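Side-chain contacts in plantazolicin methyltransferase BamL (Bacillus amyloliquefaciens subsp. plantarum, PDB 5DLY), which probably transfers a methyl group from S-adenosylmethionine to the amino terminus of plantazolicin precursors, acting as an N-methyltransferase in the making of this antibiotic: residues Tyr32-Arg35 with Ile40-Ile43; Ser107-Asn112 with Met117-Lys122. All blocks are in the same frame, centred on the assembly; numbering follows the deposited sequence.

Contact 1 of 2, residues Tyr32-Arg35 with Ile40-Ile43. With 5D7 (prop-2-en-1-yl 2-[(1S)-1-amino-4-carbamimidamidobutyl]-1,3-thiazole-4-carboxylate), chain B.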
# COMPACT_ATOMS: atom_id res chain seq x y z
N TYR A 32 -14.54 9.49 1.60
CA TYR A 32 -14.05 8.85 2.81
C TYR A 32 -12.51 8.78 2.80
O TYR A 32 -11.86 9.18 3.78
CB TYR A 32 -14.63 7.43 3.01
CG TYR A 32 -14.08 6.79 4.26
CD1 TYR A 32 -12.87 6.10 4.24
CD2 TYR A 32 -14.74 6.91 5.49
CE1 TYR A 32 -12.33 5.54 5.38
CE2 TYR A 32 -14.22 6.35 6.65
CZ TYR A 32 -13.01 5.67 6.59
OH TYR A 32 -12.45 5.09 7.71
N ASP A 33 -11.95 8.29 1.70
CA ASP A 33 -10.51 8.04 1.62
C ASP A 33 -9.70 9.32 1.77
O ASP A 33 -8.68 9.34 2.48
CB ASP A 33 -10.14 7.34 0.31
CG ASP A 33 -10.67 5.91 0.23
OD1 ASP A 33 -11.24 5.40 1.22
OD2 ASP A 33 -10.51 5.31 -0.85
N GLU A 34 -10.15 10.39 1.13
CA GLU A 34 -9.47 11.68 1.25
C GLU A 34 -9.53 12.23 2.67
O GLU A 34 -8.54 12.77 3.17
CB GLU A 34 -10.05 12.69 0.26
CG GLU A 34 -9.67 12.40 -1.18
CD GLU A 34 -8.22 12.70 -1.47
OE1 GLU A 34 -7.45 11.74 -1.68
OE2 GLU A 34 -7.85 13.89 -1.47
N ARG A 35 -10.68 12.09 3.33
CA ARG A 35 -10.87 12.62 4.68
C ARG A 35 -10.12 11.82 5.74
O ARG A 35 -9.55 12.39 6.68
CB ARG A 35 -12.36 12.67 5.02
CG ARG A 35 -12.68 13.36 6.34
CD ARG A 35 -14.16 13.27 6.70
NE ARG A 35 -14.55 11.92 7.15
CZ ARG A 35 -15.48 11.16 6.57
NH1 ARG A 35 -16.17 11.59 5.52
NH2 ARG A 35 -15.74 9.96 7.07
N ILE A 40 -2.15 9.43 6.56
CA ILE A 40 -1.29 8.25 6.68
C ILE A 40 -0.41 8.05 5.44
O ILE A 40 0.61 7.38 5.49
CB ILE A 40 -2.08 6.97 7.05
CG1 ILE A 40 -1.18 5.90 7.68
CG2 ILE A 40 -2.80 6.40 5.84
CD1 ILE A 40 -0.82 6.14 9.13
N ARG A 41 -0.82 8.65 4.31
CA ARG A 41 -0.06 8.54 3.07
C ARG A 41 1.41 8.93 3.24
O ARG A 41 2.31 8.14 2.91
CB ARG A 41 -0.73 9.39 1.98
CG ARG A 41 -0.68 8.79 0.59
CD ARG A 41 -1.97 9.10 -0.17
NE ARG A 41 -2.27 10.53 -0.19
CZ ARG A 41 -3.48 11.06 -0.38
NH1 ARG A 41 -4.55 10.29 -0.57
NH2 ARG A 41 -3.63 12.37 -0.38
N SER A 42 1.67 10.13 3.77
CA SER A 42 3.05 10.58 3.94
C SER A 42 3.80 9.72 4.95
O SER A 42 5.00 9.53 4.81
CB SER A 42 3.13 12.05 4.35
OG SER A 42 2.54 12.28 5.62
N ILE A 43 3.10 9.24 5.98
CA ILE A 43 3.75 8.36 6.95
C ILE A 43 4.19 7.04 6.32
O ILE A 43 5.33 6.60 6.51
CB ILE A 43 2.87 8.16 8.20
CG1 ILE A 43 2.77 9.50 8.93
CG2 ILE A 43 3.44 7.08 9.11
CD1 ILE A 43 1.64 9.55 9.92
O9 5D7 B . -7.19 2.93 5.45
C6 5D7 B . -8.41 2.89 5.58
O7 5D7 B . -9.03 3.12 6.86
C8 5D7 B . -8.27 3.28 8.05
C2 5D7 B . -9.30 2.62 4.42
N3 5D7 B . -8.83 2.61 3.14
C4 5D7 B . -9.76 2.37 2.20
S5 5D7 B . -11.30 2.18 2.97
C1 5D7 B . -10.67 2.41 4.56
CA 5D7 B . -9.63 2.28 0.73
N 5D7 B . -8.29 2.73 0.37
CB 5D7 B . -9.89 0.86 0.21
CG 5D7 B . -9.25 -0.27 1.02
CD 5D7 B . -8.94 -1.44 0.09
NE 5D7 B . -8.46 -2.56 0.88
CZ 5D7 B . -9.17 -3.53 1.48
NH2 5D7 B . -8.58 -4.43 2.13
NH1 5D7 B . -10.43 -3.55 1.37
C3 5D7 B . -9.22 3.42 9.21
C5 5D7 B . -8.93 4.20 10.24

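Contact 2 of 2, residues Ser107-Asn112 with Met117-Lys122. With SAH (S-adenosyl-L-homocysteine), chain C.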
# COMPACT_ATOMS: atom_id res chain seq x y z
N SER A 107 5.12 8.00 -15.27
CA SER A 107 4.35 7.16 -16.19
C SER A 107 3.13 6.58 -15.49
O SER A 107 3.24 5.96 -14.43
CB SER A 107 5.21 6.02 -16.74
OG SER A 107 6.29 6.50 -17.52
N PHE A 108 1.96 6.78 -16.09
CA PHE A 108 0.71 6.26 -15.55
C PHE A 108 0.07 5.28 -16.51
O PHE A 108 -0.07 5.57 -17.70
CB PHE A 108 -0.25 7.40 -15.23
CG PHE A 108 0.14 8.18 -14.01
CD1 PHE A 108 -0.01 7.62 -12.74
CD2 PHE A 108 0.66 9.47 -14.12
CE1 PHE A 108 0.36 8.32 -11.61
CE2 PHE A 108 1.03 10.18 -12.98
CZ PHE A 108 0.87 9.60 -11.73
N ILE A 109 -0.28 4.11 -15.99
CA ILE A 109 -0.80 3.00 -16.79
C ILE A 109 -2.20 2.64 -16.32
O ILE A 109 -2.43 2.50 -15.11
CB ILE A 109 0.11 1.76 -16.63
CG1 ILE A 109 1.57 2.07 -16.98
CG2 ILE A 109 -0.40 0.58 -17.46
CD1 ILE A 109 2.55 1.40 -16.04
N CYS A 110 -3.13 2.48 -17.27
CA CYS A 110 -4.47 2.03 -16.92
C CYS A 110 -4.67 0.57 -17.29
O CYS A 110 -4.97 0.22 -18.43
CB CYS A 110 -5.56 2.90 -17.55
SG CYS A 110 -7.21 2.45 -16.95
N SER A 111 -4.50 -0.30 -16.29
CA SER A 111 -4.57 -1.74 -16.50
C SER A 111 -4.66 -2.41 -15.14
O SER A 111 -4.30 -1.82 -14.12
CB SER A 111 -3.31 -2.22 -17.24
OG SER A 111 -3.47 -3.55 -17.72
N ASN A 112 -5.16 -3.65 -15.14
CA ASN A 112 -5.05 -4.52 -13.98
C ASN A 112 -3.55 -4.64 -13.63
O ASN A 112 -2.72 -4.85 -14.52
CB ASN A 112 -5.66 -5.87 -14.35
CG ASN A 112 -5.62 -6.91 -13.25
OD1 ASN A 112 -5.13 -6.69 -12.13
ND2 ASN A 112 -6.12 -8.09 -13.58
N MET A 117 4.06 -6.32 -16.04
CA MET A 117 5.31 -6.63 -16.75
C MET A 117 5.25 -6.30 -18.25
O MET A 117 6.28 -6.32 -18.93
CB MET A 117 5.78 -8.06 -16.49
CG MET A 117 6.37 -8.24 -15.08
SD MET A 117 7.09 -9.85 -14.74
CE MET A 117 8.72 -9.70 -15.46
N GLN A 118 4.06 -5.98 -18.75
CA GLN A 118 3.90 -5.42 -20.10
C GLN A 118 4.31 -3.95 -20.19
O GLN A 118 4.45 -3.40 -21.29
CB GLN A 118 2.43 -5.50 -20.56
CG GLN A 118 1.90 -6.88 -20.86
CD GLN A 118 0.40 -6.95 -20.74
OE1 GLN A 118 -0.33 -5.98 -21.04
NE2 GLN A 118 -0.09 -8.09 -20.30
N TYR A 119 4.48 -3.30 -19.03
CA TYR A 119 4.63 -1.84 -18.98
C TYR A 119 5.91 -1.40 -18.28
O TYR A 119 6.35 -0.27 -18.45
CB TYR A 119 3.41 -1.19 -18.31
CG TYR A 119 2.16 -1.51 -19.07
CD1 TYR A 119 1.91 -0.90 -20.30
CD2 TYR A 119 1.24 -2.45 -18.59
CE1 TYR A 119 0.78 -1.21 -21.03
CE2 TYR A 119 0.11 -2.77 -19.31
CZ TYR A 119 -0.11 -2.15 -20.53
OH TYR A 119 -1.23 -2.46 -21.27
N VAL A 120 6.50 -2.31 -17.52
CA VAL A 120 7.72 -2.05 -16.75
C VAL A 120 8.66 -3.23 -16.94
O VAL A 120 8.31 -4.38 -16.65
CB VAL A 120 7.41 -1.84 -15.25
CG1 VAL A 120 8.70 -1.64 -14.45
CG2 VAL A 120 6.48 -0.66 -15.05
N SER A 121 9.85 -2.93 -17.45
CA SER A 121 10.87 -3.95 -17.66
C SER A 121 12.08 -3.74 -16.75
O SER A 121 12.67 -4.71 -16.27
CB SER A 121 11.30 -4.00 -19.13
OG SER A 121 11.52 -2.70 -19.64
N LYS A 122 12.45 -2.48 -16.52
CA LYS A 122 13.54 -2.17 -15.60
C LYS A 122 13.12 -2.57 -14.19
O LYS A 122 11.99 -2.30 -13.77
CB LYS A 122 13.87 -0.68 -15.62
CG LYS A 122 14.39 -0.18 -16.96
CD LYS A 122 14.21 1.32 -17.09
CE LYS A 122 14.69 1.82 -18.44
NZ LYS A 122 16.17 1.68 -18.62
N SAH C . -2.91 3.43 -3.30
CA SAH C . -4.10 4.32 -3.09
CB SAH C . -5.37 3.47 -3.02
CG SAH C . -6.51 4.15 -3.78
SD SAH C . -8.07 3.34 -3.51
C SAH C . -3.94 5.09 -1.81
O SAH C . -2.89 5.09 -1.19
OXT SAH C . -4.88 5.74 -1.33
C5' SAH C . -7.82 1.77 -4.28
C4' SAH C . -7.35 1.86 -5.72
O4' SAH C . -6.97 0.55 -6.18
C3' SAH C . -8.44 2.34 -6.67
O3' SAH C . -8.00 3.51 -7.38
C2' SAH C . -8.69 1.15 -7.60
O2' SAH C . -9.05 1.49 -8.94
C1' SAH C . -7.34 0.45 -7.54
N9 SAH C . -7.36 -0.97 -7.95
C8 SAH C . -8.21 -1.93 -7.54
N7 SAH C . -7.92 -3.12 -8.12
C5 SAH C . -6.86 -2.92 -8.91
C6 SAH C . -6.06 -3.77 -9.81
N6 SAH C . -6.36 -5.07 -9.93
N1 SAH C . -5.02 -3.19 -10.46
C2 SAH C . -4.74 -1.88 -10.32
N3 SAH C . -5.43 -1.04 -9.51
C4 SAH C . -6.49 -1.51 -8.81
O HOH W 1 -3.60 -3.38 -20.45

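Contact 1 of 2, residues Tyr32-Arg35 with Ile40-Ile43
Glu-34 and Arg-41, seven residues apart, meet through the ends of long side chains in a single salt bridge. The carboxylate oxygen OE1 of Glu-34 lies in the plane of the Arg-41 guanidinium, at its edge, and takes a nearly straight N-H from NH1 (164°). At 3.4 Å between Arg-41 NH1 and Glu-34 OE1 the bond is weak, though the two flat groups are only 21° apart. Glu-34 sets out away from the other segment and folds back: CG stands anti to the carbonyl carbon and the chain bends at chi2 (-72°). Arg-41 starts toward its partner and, though bent at chi2 and chi3, carries its guanidinium much of the way.

Both residues belong to the long helix 23-56, where a spacing of seven is about two turns. Across the 10.1 Å between the CA atoms of Glu-34 and Arg-41 two long side chains can reach each other, which suits a glutamate and an arginine here. Gln-72, at the start of helix 72-80, adds a weak bond to Glu-34 OE1, and Arg-41 packs on the same helix.

Beside the bridge, Tyr-32 and Asp-33 turn to the substrate analogue. Tyr-32 CE1 lies 3.6 Å from C1 of its thiazole, approaching obliquely. Asp-33 OD2 comes within 3.6 Å of the amine N of 5D7, while Tyr-181 OH bonds Asp-33 OD1.

Contact 2 of 2, residues Ser107-Asn112 with Met117-Lys122
Ile-109 lays its CG2 methyl over the ring of Tyr-119, 3.6 Å from the ring centroid and 13° off the normal, a CH-pi contact with the methyl above the middle of the face. The other branch runs toward the root of the tyrosine, where Ile-109 CD1 touches Tyr-119 CB at 3.5 Å. Branching at CB makes isoleucine apt here: with CG1 beside the backbone N (chi1 -56°), one arm covers the ring while the other fills the angle at its base. Gln-118 CB lies against the opposite face, offset toward the rim, so the ring is held between two aliphatic groups.

At the far end of the ring a water joins the segments, 2.7 Å from Ser-111 OG and 2.7 Å from Tyr-119 OH. Ser-111 OG is also bonded to Asn-115 in the intervening loop, a use suited to a small hydroxyl that can serve several neighbours.

Strand 107-110 is an outermost strand of the Rossmann-like methyltransferase sheet, and the loop after it carries residues that hold the cofactor product, a usual place for adenine recognition in this fold. Here Asn-112 OD1 accepts an N-H from N6 of SAH at 3.0 Å, with an N-H...O angle of 164°, and the next residue bonds SAH through Ala-113 N. The amide turns both its polar atoms to use, for Asn-112 ND2 is bonded to Glu-114 OE2, which helps fix its flip. Further back, backbone bonds from Ile-109 and Ser-111 to Asp-90 tie this segment to strand 85-90.

In the fold
Contact 1 comes first along the chain, wholly within helix 23-56, and closes before contact 2 opens on edge strand 107-110 and the loop leading to strand 124-130. Their centres are 24 Å apart and their nearest atoms about 12 Å, so they do not touch. The bound ligands span the gap: the helix of contact 1 lines the pocket of the substrate analogue, and the side chain of Arg-41 comes within about 4 Å of SAH, whereas contact 2 lies at the adenine end of SAH. A helix preceding the sheet thus meets the substrate analogue, and the loop leaving the sheet edge grips the adenine end, consistent with a methyltransferase that brings both together.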